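Local coordinates for phage related exonuclease (Haemophilus somnus 129PT, PDB 3K93), which probably hydrolyses DNA from its ends, as the related phage recombination exonucleases do, at residues Trp116-His121 with Phe157-Thr162; Cys150-Ile155 with Thr191-Arg196. All coordinates share one frame; numbering follows the deposited sequence. Where two conformers were deposited one is given.

Strand 108-114 leads into the loop 116-121, and the chain then runs through helices 125-135 and 137-148 before it returns as strand 152-158. Interaction 1 closes this excursion by setting the loop against 157-162, where the chain leaves that strand. Interaction 2 uses the beginning of the same strand, 150-155, and pairs it with 191-196 on strand 189-195 once helix 173-181 has been passed. The segments alternate along the chain, so the two closures cross, and strand 152-158 belongs to both. Their centres lie about 21 Å apart, yet they touch where Phe157 CE2 packs on Val192 CG2 at 4.0 Å.

Interaction 1 (Trp116-His121 with Phe157-Thr162); sequences WDIGSH and FVLFPT
Leu159 packs over the face of the His121 ring and Trp116 meets Thr162 in a buried, largely apolar contact; the loop 116-121, which starts the beta-alpha-beta crossover from strand 108-114 to its parallel neighbour 152-158, is packed back on the exit of that second strand. Leu159 CB sits over the centre of the imidazole, 3.7 Å from the ring centroid and 13° off its normal, a CH-pi contact. At the ring's edge His121 CE1 comes 3.4 Å from Phe157 O, while ND1 is hydrogen-bonded to Ser115 OG. Leu159 forks at CG: CD2 touches Ile118 CG1 at 3.7 Å and CD1 lies against the backbone of Asp117. At the far end, CG of Trp116 is anti to its backbone N (chi1 180°), and the indole's outer atom CH2 meets Thr162 CG2 at 3.5 Å. Thr162 OG1, like Trp116 O, is hydrogen-bonded to Lys63 NZ. An Asx motif shapes the loop, Ser120 N donating to Asp117 OD1 at 3.0 Å; Asp117 OD2 is hydrogen-bonded to Tyr52 OH of the second subunit. Helix 173-181 packs on Trp116, Ile118 and Thr162, helix 59-66 brings Lys63 to Leu159, and backbone bonds join Val158 to Lys113 of strand 108-114 and Leu159 to Arg188.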
loop_
_atom_site.group_PDB
_atom_site.type_symbol
_atom_site.label_atom_id
_atom_site.label_comp_id
_atom_site.label_asym_id
_atom_site.label_seq_id
_atom_site.Cartn_x
_atom_site.Cartn_y
_atom_site.Cartn_z
ATOM N N TRP A 116 -14.917 12.407 5.215
ATOM C CA TRP A 116 -14.931 12.815 3.819
ATOM C C TRP A 116 -16.204 12.395 3.058
ATOM O O TRP A 116 -16.873 13.231 2.413
ATOM C CB TRP A 116 -13.693 12.271 3.094
ATOM C CG TRP A 116 -13.643 12.640 1.667
ATOM C CD1 TRP A 116 -13.828 11.803 0.602
ATOM C CD2 TRP A 116 -13.430 13.954 1.117
ATOM N NE1 TRP A 116 -13.737 12.511 -0.570
ATOM C CE2 TRP A 116 -13.493 13.831 -0.288
ATOM C CE3 TRP A 116 -13.176 15.215 1.676
ATOM C CZ2 TRP A 116 -13.303 14.928 -1.158
ATOM C CZ3 TRP A 116 -12.985 16.328 0.815
ATOM C CH2 TRP A 116 -13.065 16.172 -0.584
ATOM N N ASP A 117 -16.533 11.112 3.126
ATOM C CA ASP A 117 -17.648 10.584 2.373
ATOM C C ASP A 117 -18.317 9.415 3.088
ATOM O O ASP A 117 -17.873 8.996 4.158
ATOM C CB ASP A 117 -17.234 10.283 0.885
ATOM C CG ASP A 117 -16.364 9.079 0.709
ATOM O OD1 ASP A 117 -16.101 8.325 1.691
ATOM O OD2 ASP A 117 -15.979 8.856 -0.480
ATOM N N ILE A 118 -19.415 8.945 2.511
ATOM C CA ILE A 118 -20.215 7.858 3.083
ATOM C C ILE A 118 -19.330 6.631 3.314
ATOM O O ILE A 118 -19.422 5.979 4.334
ATOM C CB ILE A 118 -21.443 7.517 2.174
ATOM C CG1 ILE A 118 -22.446 8.692 2.186
ATOM C CG2 ILE A 118 -22.107 6.166 2.580
ATOM C CD1 ILE A 118 -23.431 8.721 0.998
ATOM N N GLY A 119 -18.451 6.353 2.369
ATOM C CA GLY A 119 -17.545 5.232 2.499
ATOM C C GLY A 119 -16.619 5.264 3.698
ATOM O O GLY A 119 -16.404 4.222 4.338
ATOM N N SER A 120 -16.077 6.437 4.000
ATOM C CA SER A 120 -15.075 6.574 5.046
ATOM C C SER A 120 -15.754 6.877 6.397
ATOM O O SER A 120 -15.179 6.654 7.457
ATOM C CB SER A 120 -14.052 7.713 4.680
ATOM O OG SER A 120 -14.668 9.040 4.715
ATOM N N HIS A 121 -16.977 7.377 6.354
ATOM C CA HIS A 121 -17.708 7.715 7.573
ATOM C C HIS A 121 -18.176 6.451 8.318
ATOM O O HIS A 121 -18.812 5.597 7.713
ATOM C CB HIS A 121 -18.933 8.565 7.246
ATOM C CG HIS A 121 -19.725 8.933 8.447
ATOM N ND1 HIS A 121 -19.290 9.864 9.356
ATOM C CD2 HIS A 121 -20.906 8.468 8.918
ATOM C CE1 HIS A 121 -20.185 9.984 10.319
ATOM N NE2 HIS A 121 -21.160 9.129 10.095
ATOM N N PHE A 157 -17.954 11.457 15.236
ATOM C CA PHE A 157 -17.763 11.287 13.803
ATOM C C PHE A 157 -19.019 11.862 13.150
ATOM O O PHE A 157 -20.118 11.403 13.444
ATOM C CB PHE A 157 -17.648 9.815 13.448
ATOM C CG PHE A 157 -16.398 9.185 13.936
ATOM C CD1 PHE A 157 -15.218 9.350 13.243
ATOM C CD2 PHE A 157 -16.391 8.414 15.072
ATOM C CE1 PHE A 157 -14.055 8.766 13.691
ATOM C CE2 PHE A 157 -15.223 7.823 15.516
ATOM C CZ PHE A 157 -14.065 8.009 14.841
ATOM N N VAL A 158 -18.823 12.854 12.264
ATOM C CA VAL A 158 -19.910 13.582 11.630
ATOM C C VAL A 158 -19.710 13.673 10.117
ATOM O O VAL A 158 -18.608 14.008 9.632
ATOM C CB VAL A 158 -20.065 14.980 12.243
ATOM C CG1 VAL A 158 -20.583 14.867 13.668
ATOM C CG2 VAL A 158 -18.754 15.733 12.214
ATOM N N LEU A 159 -20.761 13.342 9.366
ATOM C CA LEU A 159 -20.761 13.398 7.899
ATOM C C LEU A 159 -21.646 14.532 7.437
ATOM O O LEU A 159 -22.882 14.494 7.627
ATOM C CB LEU A 159 -21.283 12.079 7.285
ATOM C CG LEU A 159 -21.298 12.068 5.757
ATOM C CD1 LEU A 159 -19.879 12.273 5.169
ATOM C CD2 LEU A 159 -21.981 10.779 5.172
ATOM N N PHE A 160 -21.017 15.545 6.844
ATOM C CA PHE A 160 -21.723 16.597 6.168
ATOM C C PHE A 160 -21.393 16.468 4.691
ATOM O O PHE A 160 -20.375 15.868 4.334
ATOM C CB PHE A 160 -21.206 17.981 6.633
ATOM C CG PHE A 160 -21.441 18.278 8.094
ATOM C CD1 PHE A 160 -22.712 18.565 8.559
ATOM C CD2 PHE A 160 -20.389 18.307 8.991
ATOM C CE1 PHE A 160 -22.945 18.842 9.888
ATOM C CE2 PHE A 160 -20.627 18.608 10.359
ATOM C CZ PHE A 160 -21.911 18.871 10.792
ATOM N N PRO A 161 -22.186 17.097 3.839
ATOM C CA PRO A 161 -21.793 17.192 2.430
ATOM C C PRO A 161 -20.465 17.883 2.266
ATOM O O PRO A 161 -20.151 18.794 3.039
ATOM C CB PRO A 161 -22.890 18.059 1.800
ATOM C CG PRO A 161 -23.943 18.156 2.768
ATOM C CD PRO A 161 -23.430 17.821 4.117
ATOM N N THR A 162 -19.683 17.470 1.267
ATOM C CA THR A 162 -18.396 18.070 1.018
ATOM C C THR A 162 -18.613 19.435 0.371
ATOM O O THR A 162 -19.341 19.530 -0.587
ATOM C CB THR A 162 -17.530 17.140 0.124
ATOM O OG1 THR A 162 -17.289 15.919 0.833
ATOM C CG2 THR A 162 -16.175 17.770 -0.229
#

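Interaction 2 (Cys150-Ile155 with Thr191-Arg196); sequences CDQAQI and TVIIQR
Strands 152-155 and 191-195 run antiparallel, axes 4.5 Å apart at closest approach, with Ala153-Ile194 and Ile155-Val192 as hydrogen-bonded pairs and Gln152-Gln195 and Gln154-Ile193 as non-hydrogen-bonded ones. Strand 189-195 is the outermost, within this chain, of a mixed sheet; 152-158 has the parallel strand 108-114 as its other neighbour. Ile194 N reaches Ala153 O at 2.8 Å and, just past the last bridge, Arg196 N also donates to Asp151 O. The Arg196 side chain runs extended from CG to NE, and NH1 gives a 2.8 Å bond to Cys150 O, which lies in the guanidinium plane; NE is hydrogen-bonded to Asn198 OD1. On one face the Ile155 and Ile194 side chains cross, CD1 of the former 3.9 Å from CG1 of the latter, and helix 137-148 covers them through Met141 and Gln142. On the other face Gln152 and Gln195 lie side by side, pointing the same way, their amide planes 59° apart. CG of Gln152 stands between its backbone N and carbonyl carbon (chi1 76°), and NE2 lies 3.7 Å from Ile193 CG2. Gln154 runs alongside Ile193, CG 4.1 Å from CG1, and its OE1 accepts a hydrogen bond from Arg79 NH2. Main-chain bonds thus set the register, while Arg196 NH1 satisfies the Cys150 carbonyl beyond the last bridge and ties the segment ends together.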
loop_
_atom_site.group_PDB
_atom_site.type_symbol
_atom_site.label_atom_id
_atom_site.label_comp_id
_atom_site.label_asym_id
_atom_site.label_seq_id
_atom_site.Cartn_x
_atom_site.Cartn_y
_atom_site.Cartn_z
ATOM N N CYS A 150 -9.916 15.792 32.665
ATOM C CA CYS A 150 -11.260 15.276 32.398
ATOM C C CYS A 150 -11.325 13.783 32.599
ATOM O O CYS A 150 -10.326 13.066 32.496
ATOM C CB CYS A 150 -11.693 15.586 30.950
ATOM S SG CYS A 150 -12.105 17.332 30.646
ATOM N N ASP A 151 -12.543 13.323 32.844
ATOM C CA ASP A 151 -12.845 11.917 33.091
ATOM C C ASP A 151 -13.311 11.180 31.871
ATOM O O ASP A 151 -13.220 9.964 31.848
ATOM C CB ASP A 151 -13.932 11.784 34.178
ATOM C CG ASP A 151 -13.421 12.169 35.541
ATOM O OD1 ASP A 151 -12.176 12.139 35.742
ATOM O OD2 ASP A 151 -14.265 12.510 36.394
ATOM N N GLN A 152 -13.852 11.888 30.889
ATOM C CA GLN A 152 -14.283 11.232 29.666
ATOM C C GLN A 152 -14.132 12.105 28.438
ATOM O O GLN A 152 -13.971 13.304 28.549
ATOM C CB GLN A 152 -15.686 10.606 29.794
ATOM C CG GLN A 152 -16.880 11.509 29.743
ATOM C CD GLN A 152 -18.163 10.747 29.242
ATOM O OE1 GLN A 152 -18.883 11.249 28.390
ATOM N NE2 GLN A 152 -18.400 9.528 29.756
ATOM N N ALA A 153 -14.119 11.443 27.285
ATOM C CA ALA A 153 -14.029 12.063 25.967
ATOM C C ALA A 153 -15.069 11.381 25.083
ATOM O O ALA A 153 -15.354 10.191 25.254
ATOM C CB ALA A 153 -12.611 11.870 25.343
ATOM N N GLN A 154 -15.634 12.143 24.161
ATOM C CA GLN A 154 -16.542 11.611 23.201
ATOM C C GLN A 154 -16.121 12.071 21.830
ATOM O O GLN A 154 -15.986 13.253 21.598
ATOM C CB GLN A 154 -17.970 12.064 23.541
ATOM C CG GLN A 154 -18.482 11.513 24.864
ATOM C CD GLN A 154 -19.857 11.972 25.160
ATOM O OE1 GLN A 154 -20.600 12.309 24.257
ATOM N NE2 GLN A 154 -20.217 12.003 26.432
ATOM N N ILE A 155 -15.895 11.125 20.929
ATOM C CA ILE A 155 -15.466 11.430 19.568
ATOM C C ILE A 155 -16.727 11.409 18.739
ATOM O O ILE A 155 -17.375 10.371 18.618
ATOM C CB ILE A 155 -14.486 10.374 19.033
ATOM C CG1 ILE A 155 -13.259 10.258 19.924
ATOM C CG2 ILE A 155 -14.071 10.683 17.610
ATOM C CD1 ILE A 155 -12.520 8.921 19.774
ATOM N N THR A 191 -21.095 8.605 17.723
ATOM C CA THR A 191 -20.254 9.031 18.846
ATOM C C THR A 191 -19.587 7.823 19.520
ATOM O O THR A 191 -20.251 6.821 19.723
ATOM C CB THR A 191 -21.076 9.799 19.901
ATOM O OG1 THR A 191 -21.564 11.017 19.327
ATOM C CG2 THR A 191 -20.200 10.163 21.108
ATOM N N VAL A 192 -18.285 7.909 19.820
ATOM C CA VAL A 192 -17.571 6.867 20.565
ATOM C C VAL A 192 -17.100 7.481 21.895
ATOM O O VAL A 192 -16.505 8.536 21.900
ATOM C CB VAL A 192 -16.372 6.329 19.782
ATOM C CG1 VAL A 192 -15.527 5.327 20.644
ATOM C CG2 VAL A 192 -16.829 5.675 18.473
ATOM N N ILE A 193 -17.405 6.831 23.004
ATOM C CA ILE A 193 -17.119 7.353 24.336
ATOM C C ILE A 193 -15.834 6.686 24.795
ATOM O O ILE A 193 -15.743 5.478 24.776
ATOM C CB ILE A 193 -18.272 6.982 25.352
ATOM C CG1 ILE A 193 -19.611 7.581 24.908
ATOM C CG2 ILE A 193 -17.948 7.459 26.751
ATOM C CD1 ILE A 193 -20.878 6.963 25.634
ATOM N N ILE A 194 -14.841 7.472 25.191
ATOM C CA ILE A 194 -13.575 6.947 25.692
ATOM C C ILE A 194 -13.452 7.332 27.174
ATOM O O ILE A 194 -13.529 8.514 27.494
ATOM C CB ILE A 194 -12.372 7.560 24.917
ATOM C CG1 ILE A 194 -12.523 7.388 23.392
ATOM C CG2 ILE A 194 -11.078 6.917 25.371
ATOM C CD1 ILE A 194 -12.382 5.941 22.896
ATOM N N GLN A 195 -13.284 6.346 28.069
ATOM C CA GLN A 195 -13.095 6.618 29.485
ATOM C C GLN A 195 -11.622 6.975 29.727
ATOM O O GLN A 195 -10.761 6.406 29.093
ATOM C CB GLN A 195 -13.463 5.394 30.354
ATOM C CG GLN A 195 -14.929 4.935 30.287
ATOM C CD GLN A 195 -15.898 6.060 30.606
ATOM O OE1 GLN A 195 -15.603 6.930 31.429
ATOM N NE2 GLN A 195 -17.044 6.064 29.942
ATOM N N ARG A 196 -11.354 7.912 30.641
ATOM C CA ARG A 196 -9.975 8.234 31.062
ATOM C C ARG A 196 -9.334 6.955 31.548
ATOM O O ARG A 196 -9.967 6.202 32.227
ATOM C CB ARG A 196 -9.997 9.223 32.214
ATOM C CG ARG A 196 -8.630 9.610 32.733
ATOM C CD ARG A 196 -8.738 10.381 34.017
ATOM N NE ARG A 196 -7.420 10.892 34.391
ATOM C CZ ARG A 196 -6.918 12.069 34.029
ATOM N NH1 ARG A 196 -7.619 12.951 33.322
ATOM N NH2 ARG A 196 -5.692 12.394 34.432
#